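Local coordinates for ABC transporter, substrate binding protein (Polyamine) (PDB 4EQ7) that probably captures polyamines in the periplasm and delivers them to an ABC transporter for uptake, at residues S98-F103 against N221-D226; S138-I143 against A292-W297; K131-K136 against G197-G202; D155-L160 against S288-D293. All coordinates share one frame; numbering follows the deposited sequence.

Contact 1. Residues S98-F103 against N221-D226; sequences SFYYSF and NITAAD
Asn221 OD1 is gripped from two directions: Ser102 OG donates to it across the strands at 2.7 Å, and Gln289 NE2 adds a second bond from beyond the pair. The Ser102 hydroxyl lies anti to its own carbonyl carbon (chi1 -84°), where it also touches Thr223 CG2. Beneath this side-chain bond the backbones run antiparallel. Phe103 N gives a short bond of 2.7 Å to Ile222 O, Tyr101 and Ala224 pair through both their amides, and at the far end Ser98 N reaches Asp226 O at 2.8 Å. Small residues suit the middle of strand 221-226, because Tyr101 folds its ring back over it: Ala224 O sits above the ring centre and Ala224 CB is 3.4 Å from Tyr101 OH. A water joins that hydroxyl to Asp226 OD1. Asp226 CB lies over one face of Phe99, 3.8 Å from the ring centroid, a CH-pi contact with the carboxylate passing alongside the ring. Tyr262 stacks on Phe99, and Ser98 OG bonds to Asp58. Strand 290-291 flanks 221-226, Trp200 meets the rings of Tyr101 and Phe103, and helices 10-28 and 142-149 pack near opposite ends of the ladder.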
loop_
_atom_site.group_PDB
_atom_site.type_symbol
_atom_site.label_atom_id
_atom_site.label_comp_id
_atom_site.label_asym_id
_atom_site.label_seq_id
_atom_site.Cartn_x
_atom_site.Cartn_y
_atom_site.Cartn_z
ATOM N N SER A 98 -8.691 -3.218 0.604
ATOM C CA SER A 98 -9.255 -1.891 0.868
ATOM C C SER A 98 -8.985 -1.046 -0.385
ATOM O O SER A 98 -9.840 -0.293 -0.846
ATOM C CB SER A 98 -8.576 -1.269 2.095
ATOM O OG SER A 98 -9.000 0.072 2.309
ATOM N N PHE A 99 -7.740 -1.153 -0.891
ATOM C CA PHE A 99 -7.215 -0.520 -2.095
ATOM C C PHE A 99 -5.868 -1.192 -2.391
ATOM O O PHE A 99 -5.289 -1.838 -1.509
ATOM C CB PHE A 99 -7.007 1.004 -1.859
ATOM C CG PHE A 99 -5.995 1.394 -0.797
ATOM C CD1 PHE A 99 -4.632 1.473 -1.100
ATOM C CD2 PHE A 99 -6.408 1.778 0.472
ATOM C CE1 PHE A 99 -3.703 1.838 -0.121
ATOM C CE2 PHE A 99 -5.475 2.177 1.441
ATOM C CZ PHE A 99 -4.130 2.193 1.136
ATOM N N TYR A 100 -5.357 -1.012 -3.603
ATOM C CA TYR A 100 -4.032 -1.504 -3.929
ATOM C C TYR A 100 -3.257 -0.491 -4.733
ATOM O O TYR A 100 -3.772 0.579 -5.085
ATOM C CB TYR A 100 -4.014 -2.925 -4.497
ATOM C CG TYR A 100 -4.175 -3.068 -5.990
ATOM C CD1 TYR A 100 -3.083 -3.365 -6.800
ATOM C CD2 TYR A 100 -5.438 -3.028 -6.583
ATOM C CE1 TYR A 100 -3.230 -3.545 -8.176
ATOM C CE2 TYR A 100 -5.596 -3.201 -7.957
ATOM C CZ TYR A 100 -4.490 -3.467 -8.748
ATOM O OH TYR A 100 -4.639 -3.672 -10.095
ATOM N N TYR A 101 -1.990 -0.790 -4.980
ATOM C CA TYR A 101 -1.164 0.150 -5.708
ATOM C C TYR A 101 0.006 -0.632 -6.262
ATOM O O TYR A 101 0.198 -1.801 -5.903
ATOM C CB TYR A 101 -0.657 1.236 -4.723
ATOM C CG TYR A 101 -0.068 0.660 -3.446
ATOM C CD1 TYR A 101 1.271 0.273 -3.383
ATOM C CD2 TYR A 101 -0.854 0.476 -2.313
ATOM C CE1 TYR A 101 1.803 -0.311 -2.235
ATOM C CE2 TYR A 101 -0.332 -0.108 -1.158
ATOM C CZ TYR A 101 1.002 -0.484 -1.121
ATOM O OH TYR A 101 1.528 -1.033 0.022
ATOM N N SER A 102 0.776 0.023 -7.122
ATOM C CA SER A 102 2.024 -0.496 -7.627
ATOM C C SER A 102 3.122 0.458 -7.238
ATOM O O SER A 102 2.930 1.669 -7.343
ATOM C CB SER A 102 2.004 -0.568 -9.155
ATOM O OG SER A 102 1.385 -1.757 -9.611
ATOM N N PHE A 103 4.312 -0.075 -6.902
ATOM C CA PHE A 103 5.497 0.779 -6.779
ATOM C C PHE A 103 6.056 0.799 -8.187
ATOM O O PHE A 103 6.208 -0.260 -8.810
ATOM C CB PHE A 103 6.539 0.204 -5.837
ATOM C CG PHE A 103 6.107 0.308 -4.402
ATOM C CD1 PHE A 103 6.114 1.537 -3.743
ATOM C CD2 PHE A 103 5.678 -0.823 -3.707
ATOM C CE1 PHE A 103 5.716 1.632 -2.408
ATOM C CE2 PHE A 103 5.308 -0.735 -2.366
ATOM C CZ PHE A 103 5.334 0.491 -1.724
ATOM N N ASN A 221 6.830 -3.633 -12.078
ATOM C CA ASN A 221 6.095 -2.851 -11.073
ATOM C C ASN A 221 5.599 -3.772 -9.968
ATOM O O ASN A 221 5.174 -4.885 -10.256
ATOM C CB ASN A 221 4.978 -1.996 -11.719
ATOM C CG ASN A 221 3.805 -2.797 -12.230
ATOM O OD1 ASN A 221 2.845 -3.015 -11.501
ATOM N ND2 ASN A 221 3.863 -3.278 -13.485
ATOM N N ILE A 222 5.781 -3.362 -8.701
ATOM C CA ILE A 222 5.491 -4.209 -7.537
ATOM C C ILE A 222 4.176 -3.834 -6.895
ATOM O O ILE A 222 4.035 -2.706 -6.438
ATOM C CB ILE A 222 6.656 -4.169 -6.509
ATOM C CG1 ILE A 222 7.998 -4.572 -7.159
ATOM C CG2 ILE A 222 6.352 -5.045 -5.237
ATOM C CD1 ILE A 222 9.239 -4.006 -6.437
ATOM N N THR A 223 3.226 -4.779 -6.836
ATOM C CA THR A 223 1.935 -4.495 -6.211
ATOM C C THR A 223 1.920 -4.922 -4.762
ATOM O O THR A 223 2.552 -5.912 -4.399
ATOM C CB THR A 223 0.765 -5.208 -6.928
ATOM O OG1 THR A 223 0.871 -6.614 -6.700
ATOM C CG2 THR A 223 0.696 -4.885 -8.411
ATOM N N ALA A 224 1.192 -4.163 -3.938
ATOM C CA ALA A 224 0.890 -4.489 -2.548
ATOM C C ALA A 224 -0.452 -3.799 -2.273
ATOM O O ALA A 224 -0.960 -3.066 -3.138
ATOM C CB ALA A 224 1.985 -4.006 -1.605
ATOM N N ALA A 225 -1.056 -4.067 -1.112
ATOM C CA ALA A 225 -2.384 -3.540 -0.826
ATOM C C ALA A 225 -2.622 -3.328 0.637
ATOM O O ALA A 225 -1.901 -3.850 1.480
ATOM C CB ALA A 225 -3.426 -4.547 -1.331
ATOM N N ASP A 226 -3.685 -2.588 0.937
ATOM C CA ASP A 226 -4.226 -2.465 2.277
ATOM C C ASP A 226 -5.488 -3.324 2.278
ATOM O O ASP A 226 -6.015 -3.670 1.210
ATOM C CB ASP A 226 -4.510 -1.007 2.678
ATOM C CG ASP A 226 -3.310 -0.311 3.327
ATOM O OD1 ASP A 226 -2.167 -0.675 3.000
ATOM O OD2 ASP A 226 -3.521 0.638 4.112
HETATM O O HOH W 1 0.243 -1.700 2.016
#

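Contact 2. Residues S138-I143 against A292-W297; sequences SAPGVI and ADMNYW
The first turn of helix 294-312 meets the loop that leads into helix 142-149, with Pro140 of the loop laid on the indole of Trp297. Pro140 CG stands almost directly above the five-membered ring, 3.6 Å from its centroid and only 5° off the normal, a CH-pi contact. The backbone of Ala139 and Pro140 continues over the same face of the indole: Pro140 CA approaches Trp297 CE2 to 3.6 Å, and the carbonyl carbon of Ala139 comes to 3.4 Å from Trp297 CH2. A compact, rigid proline ring, its C-H groups turned to the indole, suits such a broad aromatic face. Ile143 CD1 meets CH2 obliquely, while Ser138 OG lies near the ring plane at the edge, beside CZ3.

The helix carrying Trp297 starts with a capped end. Asp293 is the N-cap: its OD1 accepts a bond from Tyr296 N at 2.9 Å, arriving from above the carboxylate plane, and a weak one from Asn295 N, while Asp293 O receives Trp297 N. Gly141 is the N-cap of helix 142-149, and its backbone angles (phi 140°, psi -71°) are those a residue without a side chain can adopt. Glu144 ties the two helix starts together, accepting Gly141 N on OE1 and Trp297 NE1 on OE2, which satisfies the indole's polar edge.

Beside the indole, Ala292 CB also touches Pro140 CB at 3.8 Å. Met294, present as selenomethionine, bends twice along its chain to bring CE to 3.7 Å from Pro140 CG, and Asp62 of helix 61-67 touches both Pro140 and Trp297.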
loop_
_atom_site.group_PDB
_atom_site.type_symbol
_atom_site.label_atom_id
_atom_site.label_comp_id
_atom_site.label_asym_id
_atom_site.label_seq_id
_atom_site.Cartn_x
_atom_site.Cartn_y
_atom_site.Cartn_z
ATOM N N SER A 138 9.206 -0.074 7.041
ATOM C CA SER A 138 9.406 -1.515 6.782
ATOM C C SER A 138 8.093 -2.056 6.218
ATOM O O SER A 138 7.066 -2.047 6.905
ATOM C CB SER A 138 9.763 -2.246 8.075
ATOM O OG SER A 138 10.034 -3.603 7.772
ATOM N N ALA A 139 8.122 -2.500 4.961
ATOM C CA ALA A 139 6.915 -2.922 4.263
ATOM C C ALA A 139 7.304 -3.551 2.943
ATOM O O ALA A 139 8.369 -3.211 2.408
ATOM C CB ALA A 139 6.041 -1.669 3.977
ATOM N N PRO A 140 6.412 -4.365 2.332
ATOM C CA PRO A 140 6.699 -4.883 0.992
ATOM C C PRO A 140 7.047 -3.776 0.001
ATOM O O PRO A 140 6.445 -2.685 0.042
ATOM C CB PRO A 140 5.380 -5.560 0.589
ATOM C CG PRO A 140 4.741 -5.943 1.887
ATOM C CD PRO A 140 5.090 -4.838 2.827
ATOM N N GLY A 141 8.052 -4.038 -0.834
ATOM C CA GLY A 141 8.434 -3.104 -1.890
ATOM C C GLY A 141 9.910 -2.908 -2.146
ATOM O O GLY A 141 10.427 -3.304 -3.203
ATOM N N VAL A 142 10.572 -2.240 -1.222
ATOM C CA VAL A 142 11.998 -1.888 -1.362
ATOM C C VAL A 142 12.910 -3.126 -1.450
ATOM O O VAL A 142 13.769 -3.192 -2.336
ATOM C CB VAL A 142 12.448 -0.893 -0.276
ATOM C CG1 VAL A 142 13.962 -0.634 -0.358
ATOM C CG2 VAL A 142 11.688 0.420 -0.421
ATOM N N ILE A 143 12.728 -4.076 -0.536
ATOM C CA ILE A 143 13.539 -5.307 -0.510
ATOM C C ILE A 143 13.402 -6.081 -1.816
ATOM O O ILE A 143 14.413 -6.517 -2.385
ATOM C CB ILE A 143 13.288 -6.153 0.776
ATOM C CG1 ILE A 143 13.820 -5.368 2.021
ATOM C CG2 ILE A 143 13.966 -7.551 0.664
ATOM C CD1 ILE A 143 13.308 -5.816 3.342
ATOM N N ALA A 292 3.637 -8.576 -4.631
ATOM C CA ALA A 292 4.316 -8.836 -3.354
ATOM C C ALA A 292 3.595 -9.921 -2.561
ATOM O O ALA A 292 2.361 -9.978 -2.554
ATOM C CB ALA A 292 4.483 -7.557 -2.534
ATOM N N ASP A 293 4.367 -10.844 -1.975
ATOM C CA ASP A 293 3.807 -11.986 -1.274
ATOM C C ASP A 293 3.459 -11.638 0.171
ATOM O O ASP A 293 4.343 -11.590 1.033
ATOM C CB ASP A 293 4.780 -13.176 -1.367
ATOM C CG ASP A 293 4.237 -14.527 -0.934
ATOM O OD1 ASP A 293 3.430 -14.569 0.005
ATOM O OD2 ASP A 293 4.714 -15.540 -1.452
HETATM N N MSE A 294 2.139 -11.438 0.432
HETATM C CA MSE A 294 1.575 -11.070 1.741
HETATM C C MSE A 294 1.767 -12.156 2.771
HETATM O O MSE A 294 1.866 -11.835 3.954
HETATM C CB MSE A 294 0.064 -10.697 1.652
HETATM C CG MSE A 294 -0.260 -9.565 0.708
HETATM SE SE MSE A 294 0.471 -7.814 1.179
HETATM C CE MSE A 294 2.058 -7.806 0.087
ATOM N N ASN A 295 1.820 -13.431 2.326
ATOM C CA ASN A 295 2.029 -14.597 3.179
ATOM C C ASN A 295 3.462 -14.674 3.644
ATOM O O ASN A 295 3.687 -14.974 4.816
ATOM C CB ASN A 295 1.617 -15.903 2.474
ATOM C CG ASN A 295 0.133 -15.987 2.228
ATOM O OD1 ASN A 295 -0.318 -16.220 1.107
ATOM N ND2 ASN A 295 -0.653 -15.728 3.258
ATOM N N TYR A 296 4.440 -14.410 2.732
ATOM C CA TYR A 296 5.841 -14.335 3.144
ATOM C C TYR A 296 5.937 -13.189 4.175
ATOM O O TYR A 296 6.531 -13.369 5.236
ATOM C CB TYR A 296 6.790 -14.055 1.942
ATOM C CG TYR A 296 8.190 -13.676 2.388
ATOM C CD1 TYR A 296 9.167 -14.650 2.604
ATOM C CD2 TYR A 296 8.512 -12.355 2.683
ATOM C CE1 TYR A 296 10.432 -14.310 3.104
ATOM C CE2 TYR A 296 9.745 -12.013 3.228
ATOM C CZ TYR A 296 10.715 -12.986 3.409
ATOM O OH TYR A 296 11.942 -12.613 3.908
ATOM N N TRP A 297 5.370 -11.998 3.863
ATOM C CA TRP A 297 5.484 -10.883 4.807
ATOM C C TRP A 297 4.782 -11.146 6.113
ATOM O O TRP A 297 5.294 -10.767 7.159
ATOM C CB TRP A 297 5.074 -9.547 4.161
ATOM C CG TRP A 297 6.185 -8.951 3.355
ATOM C CD1 TRP A 297 6.512 -9.246 2.064
ATOM C CD2 TRP A 297 7.158 -8.001 3.814
ATOM N NE1 TRP A 297 7.599 -8.496 1.670
ATOM C CE2 TRP A 297 8.003 -7.706 2.718
ATOM C CE3 TRP A 297 7.360 -7.321 5.032
ATOM C CZ2 TRP A 297 9.076 -6.803 2.818
ATOM C CZ3 TRP A 297 8.378 -6.377 5.115
ATOM C CH2 TRP A 297 9.235 -6.139 4.024
#

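Contact 3. Residues K131-K136 against G197-G202; sequences KRTFYK and GSVWNG
Thr133 O accepts the amide of Ser198 in a backbone hydrogen bond between the two parallel strands, 2.9 Å from Ser198 N; Thr133 also bonds to the backbone of Phe196. Thr133 and Gly197 form the bridge, their CA atoms 4.3 Å apart. Lack of a side chain suits Gly197 here, since Thr133 CG2 packs straight onto its CA at 3.8 Å. That methyl occupies the position between backbone N and carbonyl carbon, which leaves OG1 anti to the N (chi1 -170°) and bonded to Ile177 O.

Beyond this bridge the strands splay, their short axes at 43°, and a water fills the next rung of the ladder: it accepts from Tyr135 N and donates to Ser198 O, each at 2.8 Å. Ser198 O takes a second bond from Trp179 NE1. To one side of the bridge the ring of Phe134 leans obliquely on Ser198 CB, a residue small enough to let it approach.

Where the strands have parted, their aromatic ends still touch. Tyr135 CE1 lies 3.8 Å from Trp200 CZ2, the two rings meeting obliquely, planes 53° apart. Trp179 helps position both: it meets Trp200 edge-to-face and also contacts Tyr135.

Strand 132-135 is thus held between 176-179 and 196-200, which in turn borders 96-108. Helix 182-190 packs against Thr133 and Val199, consistent with the alpha/beta layering of a periplasmic binding protein lobe.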
loop_
_atom_site.group_PDB
_atom_site.type_symbol
_atom_site.label_atom_id
_atom_site.label_comp_id
_atom_site.label_asym_id
_atom_site.label_seq_id
_atom_site.Cartn_x
_atom_site.Cartn_y
_atom_site.Cartn_z
ATOM N N LYS A 131 20.444 11.495 -6.212
ATOM C CA LYS A 131 19.559 11.013 -5.164
ATOM C C LYS A 131 18.371 10.263 -5.742
ATOM O O LYS A 131 17.844 10.632 -6.790
ATOM C CB LYS A 131 19.111 12.189 -4.279
ATOM C CG LYS A 131 20.252 12.947 -3.578
ATOM C CD LYS A 131 21.104 12.060 -2.617
ATOM C CE LYS A 131 22.048 12.862 -1.742
ATOM N NZ LYS A 131 23.017 13.646 -2.564
ATOM N N ARG A 132 17.977 9.181 -5.072
ATOM C CA ARG A 132 16.803 8.384 -5.433
ATOM C C ARG A 132 15.970 8.210 -4.177
ATOM O O ARG A 132 16.520 8.115 -3.070
ATOM C CB ARG A 132 17.157 7.024 -6.071
ATOM C CG ARG A 132 18.273 6.236 -5.356
ATOM C CD ARG A 132 19.632 6.455 -6.050
ATOM N NE ARG A 132 19.665 5.807 -7.366
ATOM C CZ ARG A 132 20.345 6.262 -8.422
ATOM N NH1 ARG A 132 21.042 7.387 -8.342
ATOM N NH2 ARG A 132 20.309 5.604 -9.573
ATOM N N THR A 133 14.650 8.193 -4.344
ATOM C CA THR A 133 13.770 8.102 -3.197
ATOM C C THR A 133 13.039 6.772 -3.083
ATOM O O THR A 133 12.554 6.244 -4.080
ATOM C CB THR A 133 12.860 9.360 -3.121
ATOM O OG1 THR A 133 12.173 9.355 -1.855
ATOM C CG2 THR A 133 11.867 9.456 -4.294
ATOM N N PHE A 134 12.887 6.268 -1.845
ATOM C CA PHE A 134 12.191 5.014 -1.563
ATOM C C PHE A 134 11.363 5.185 -0.288
ATOM O O PHE A 134 11.686 5.999 0.592
ATOM C CB PHE A 134 13.206 3.874 -1.300
ATOM C CG PHE A 134 14.005 3.418 -2.500
ATOM C CD1 PHE A 134 13.551 2.376 -3.303
ATOM C CD2 PHE A 134 15.241 3.992 -2.792
ATOM C CE1 PHE A 134 14.321 1.913 -4.376
ATOM C CE2 PHE A 134 15.999 3.544 -3.887
ATOM C CZ PHE A 134 15.537 2.512 -4.666
ATOM N N TYR A 135 10.364 4.329 -0.149
ATOM C CA TYR A 135 9.479 4.272 1.018
ATOM C C TYR A 135 10.270 3.972 2.307
ATOM O O TYR A 135 11.057 3.023 2.369
ATOM C CB TYR A 135 8.413 3.206 0.763
ATOM C CG TYR A 135 7.258 3.203 1.743
ATOM C CD1 TYR A 135 6.469 4.342 1.930
ATOM C CD2 TYR A 135 6.879 2.029 2.396
ATOM C CE1 TYR A 135 5.314 4.302 2.715
ATOM C CE2 TYR A 135 5.742 1.989 3.213
ATOM C CZ TYR A 135 4.960 3.124 3.362
ATOM O OH TYR A 135 3.836 3.084 4.167
ATOM N N LYS A 136 10.126 4.857 3.298
ATOM C CA LYS A 136 10.835 4.760 4.584
ATOM C C LYS A 136 10.497 3.504 5.401
ATOM O O LYS A 136 11.376 2.910 6.038
ATOM C CB LYS A 136 10.547 6.013 5.443
ATOM C CG LYS A 136 11.263 5.958 6.816
ATOM C CD LYS A 136 11.131 7.210 7.670
ATOM C CE LYS A 136 11.507 6.969 9.130
ATOM N NZ LYS A 136 11.279 8.200 9.964
ATOM N N GLY A 197 12.642 7.732 -8.247
ATOM C CA GLY A 197 12.444 6.880 -7.080
ATOM C C GLY A 197 11.367 5.855 -7.308
ATOM O O GLY A 197 10.750 5.841 -8.376
ATOM N N SER A 198 11.197 4.947 -6.320
ATOM C CA SER A 198 10.167 3.914 -6.309
ATOM C C SER A 198 8.997 4.522 -5.527
ATOM O O SER A 198 9.107 4.724 -4.312
ATOM C CB SER A 198 10.668 2.659 -5.618
ATOM O OG SER A 198 9.601 1.729 -5.528
ATOM N N VAL A 199 7.933 4.907 -6.248
ATOM C CA VAL A 199 6.792 5.613 -5.662
ATOM C C VAL A 199 5.463 4.937 -5.971
ATOM O O VAL A 199 5.373 4.134 -6.903
ATOM C CB VAL A 199 6.786 7.099 -6.141
ATOM C CG1 VAL A 199 8.049 7.839 -5.662
ATOM C CG2 VAL A 199 6.636 7.195 -7.664
ATOM N N TRP A 200 4.412 5.286 -5.214
ATOM C CA TRP A 200 3.057 4.797 -5.509
ATOM C C TRP A 200 2.655 5.350 -6.881
ATOM O O TRP A 200 2.864 6.533 -7.148
ATOM C CB TRP A 200 2.049 5.275 -4.441
ATOM C CG TRP A 200 2.283 4.707 -3.064
ATOM C CD1 TRP A 200 2.658 3.429 -2.752
ATOM C CD2 TRP A 200 2.001 5.359 -1.815
ATOM N NE1 TRP A 200 2.679 3.264 -1.383
ATOM C CE2 TRP A 200 2.311 4.443 -0.783
ATOM C CE3 TRP A 200 1.625 6.668 -1.463
ATOM C CZ2 TRP A 200 2.187 4.774 0.579
ATOM C CZ3 TRP A 200 1.478 6.989 -0.118
ATOM C CH2 TRP A 200 1.779 6.056 0.890
ATOM N N ASN A 201 2.143 4.485 -7.764
ATOM C CA ASN A 201 1.819 4.856 -9.152
ATOM C C ASN A 201 0.925 6.100 -9.277
ATOM O O ASN A 201 1.200 6.952 -10.108
ATOM C CB ASN A 201 1.240 3.670 -9.924
ATOM C CG ASN A 201 -0.100 3.225 -9.399
ATOM O OD1 ASN A 201 -0.194 2.591 -8.352
ATOM N ND2 ASN A 201 -1.175 3.673 -10.029
ATOM N N GLY A 202 -0.070 6.206 -8.398
ATOM C CA GLY A 202 -1.035 7.302 -8.352
ATOM C C GLY A 202 -0.409 8.659 -8.141
ATOM O O GLY A 202 -0.892 9.658 -8.687
HETATM O O HOH W 2 9.735 2.739 -2.386
#

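Contact 4. Residues D155-L160 against S288-D293; sequences DKLYPL and SQVNAD
Tyr158 lays its ring flat over the CB of Asp293, which sits 3.5 Å from the ring centroid and 9° off the normal, a CH-pi contact almost above the centre. The tyrosine and aspartate side chains run antiparallel to one another, and the carboxylate plane is turned 63° from the ring. Asp293 CG stands anti to the backbone N (chi1 -168°), which sends the carboxylate back past the ring toward Tyr158 CG, its OD1 taken by Tyr296 N, while the backbone N comes to the phenol end. There Asp293 N donates to Tyr158 OH at 3.0 Å with a nearly straight N-H. The hydroxyl is also hydrogen-bonded to Glu144 OE2. A tyrosine suits the place because its face takes the methylene and its hydroxyl the amide of the same residue.

Ala292, with its small side chain, lets the phenol close in: Tyr158 OH is 3.3 Å from its CA. Further back, Leu157 CD2 meets Val290 CG1 at 3.8 Å, an apolar touch between two branched side chains. The loop then turns at a cis peptide between Tyr158 and Pro159, and Tyr296 meets the Tyr158 ring from helix 294-312.

Val290 continues the sheet through backbone bonds to Asn221 and Thr223. The arrangement is a strand-to-helix junction, in which the tyrosine of a distant loop covers the N-cap residue of helix 294-312 and binds its backbone amide.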
loop_
_atom_site.group_PDB
_atom_site.type_symbol
_atom_site.label_atom_id
_atom_site.label_comp_id
_atom_site.label_asym_id
_atom_site.label_seq_id
_atom_site.Cartn_x
_atom_site.Cartn_y
_atom_site.Cartn_z
ATOM N N ASP A 155 10.023 -15.030 -10.506
ATOM C CA ASP A 155 9.602 -16.396 -10.128
ATOM C C ASP A 155 10.383 -16.997 -8.952
ATOM O O ASP A 155 9.829 -17.815 -8.225
ATOM C CB ASP A 155 9.591 -17.350 -11.343
ATOM C CG ASP A 155 8.446 -17.114 -12.322
ATOM O OD1 ASP A 155 7.406 -16.549 -11.904
ATOM O OD2 ASP A 155 8.580 -17.515 -13.501
ATOM N N LYS A 156 11.641 -16.583 -8.747
ATOM C CA LYS A 156 12.472 -17.086 -7.644
ATOM C C LYS A 156 12.691 -16.035 -6.538
ATOM O O LYS A 156 13.551 -16.210 -5.674
ATOM C CB LYS A 156 13.820 -17.627 -8.183
ATOM C CG LYS A 156 13.673 -18.796 -9.167
ATOM C CD LYS A 156 13.166 -20.083 -8.493
ATOM C CE LYS A 156 12.751 -21.154 -9.475
ATOM N NZ LYS A 156 12.158 -22.329 -8.780
ATOM N N LEU A 157 11.880 -14.962 -6.541
ATOM C CA LEU A 157 12.009 -13.886 -5.565
ATOM C C LEU A 157 11.827 -14.357 -4.109
ATOM O O LEU A 157 12.665 -14.055 -3.257
ATOM C CB LEU A 157 11.004 -12.771 -5.931
ATOM C CG LEU A 157 11.139 -11.431 -5.241
ATOM C CD1 LEU A 157 12.539 -10.818 -5.453
ATOM C CD2 LEU A 157 10.065 -10.474 -5.741
ATOM N N TYR A 158 10.769 -15.126 -3.834
ATOM C CA TYR A 158 10.468 -15.588 -2.479
ATOM C C TYR A 158 10.935 -17.003 -2.183
ATOM O O TYR A 158 10.783 -17.857 -3.054
ATOM C CB TYR A 158 8.969 -15.434 -2.173
ATOM C CG TYR A 158 8.516 -13.991 -2.201
ATOM C CD1 TYR A 158 8.635 -13.179 -1.071
ATOM C CD2 TYR A 158 7.949 -13.441 -3.348
ATOM C CE1 TYR A 158 8.177 -11.859 -1.081
ATOM C CE2 TYR A 158 7.555 -12.104 -3.390
ATOM C CZ TYR A 158 7.660 -11.324 -2.251
ATOM O OH TYR A 158 7.225 -10.032 -2.289
ATOM N N PRO A 159 11.433 -17.310 -0.955
ATOM C CA PRO A 159 11.658 -16.411 0.205
ATOM C C PRO A 159 12.748 -15.392 -0.101
ATOM O O PRO A 159 13.704 -15.692 -0.834
ATOM C CB PRO A 159 12.059 -17.384 1.325
ATOM C CG PRO A 159 12.724 -18.524 0.584
ATOM C CD PRO A 159 11.887 -18.687 -0.657
ATOM N N LEU A 160 12.573 -14.167 0.405
ATOM C CA LEU A 160 13.519 -13.094 0.128
ATOM C C LEU A 160 14.894 -13.369 0.697
ATOM O O LEU A 160 15.009 -13.738 1.859
ATOM C CB LEU A 160 12.999 -11.735 0.651
ATOM C CG LEU A 160 11.632 -11.265 0.123
ATOM C CD1 LEU A 160 11.208 -9.941 0.769
ATOM C CD2 LEU A 160 11.633 -11.127 -1.388
ATOM N N SER A 288 4.955 -7.532 -16.822
ATOM C CA SER A 288 6.095 -7.945 -15.998
ATOM C C SER A 288 5.831 -7.655 -14.517
ATOM O O SER A 288 6.762 -7.660 -13.715
ATOM C CB SER A 288 7.337 -7.174 -16.435
ATOM O OG SER A 288 7.115 -5.782 -16.280
ATOM N N GLN A 289 4.575 -7.393 -14.164
ATOM C CA GLN A 289 4.146 -7.073 -12.802
ATOM C C GLN A 289 4.527 -8.126 -11.767
ATOM O O GLN A 289 4.361 -9.335 -11.985
ATOM C CB GLN A 289 2.647 -6.839 -12.791
ATOM C CG GLN A 289 2.084 -6.307 -11.483
ATOM C CD GLN A 289 0.659 -5.883 -11.709
ATOM O OE1 GLN A 289 -0.260 -6.697 -11.678
ATOM N NE2 GLN A 289 0.451 -4.607 -11.964
ATOM N N VAL A 290 5.047 -7.654 -10.640
ATOM C CA VAL A 290 5.452 -8.522 -9.541
ATOM C C VAL A 290 4.456 -8.298 -8.393
ATOM O O VAL A 290 4.333 -7.174 -7.892
ATOM C CB VAL A 290 6.922 -8.227 -9.121
ATOM C CG1 VAL A 290 7.311 -9.024 -7.869
ATOM C CG2 VAL A 290 7.890 -8.519 -10.271
ATOM N N ASN A 291 3.775 -9.361 -7.963
ATOM C CA ASN A 291 2.838 -9.257 -6.858
ATOM C C ASN A 291 3.549 -9.566 -5.551
ATOM O O ASN A 291 4.073 -10.672 -5.387
ATOM C CB ASN A 291 1.585 -10.151 -7.092
ATOM C CG ASN A 291 0.842 -9.818 -8.373
ATOM O OD1 ASN A 291 0.797 -10.600 -9.333
ATOM N ND2 ASN A 291 0.330 -8.610 -8.460
ATOM N N ALA A 292 3.637 -8.576 -4.631
ATOM C CA ALA A 292 4.316 -8.836 -3.354
ATOM C C ALA A 292 3.595 -9.921 -2.561
ATOM O O ALA A 292 2.361 -9.978 -2.554
ATOM C CB ALA A 292 4.483 -7.557 -2.534
ATOM N N ASP A 293 4.367 -10.844 -1.975
ATOM C CA ASP A 293 3.807 -11.986 -1.274
ATOM C C ASP A 293 3.459 -11.638 0.171
ATOM O O ASP A 293 4.343 -11.590 1.033
ATOM C CB ASP A 293 4.780 -13.176 -1.367
ATOM C CG ASP A 293 4.237 -14.527 -0.934
ATOM O OD1 ASP A 293 3.430 -14.569 0.005
ATOM O OD2 ASP A 293 4.714 -15.540 -1.452
#

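Contact 1 lies about 5 Å from the centre of the chain, on strands 96-108 and 214-229. Through these strands the sheet runs on to 56-60 on one side and to 196-200, then 132-135, on the other, as expected of the connecting strands between lobes of a periplasmic binding protein. Contact 3 is nested within the chain loop that contact 1 closes, its centre 13 Å from that of contact 1; the segments of contacts 2 and 4 alternate with those of contact 1. Strand 290-291 of contact 4 borders 214-229 and leads into helix 294-312 of contact 2. Contacts 2 and 4, centres 9 Å apart, share Ala292 and Asp293. The late segment thereby links the connecting region to the start of helix 142-149 and the loop 155-160.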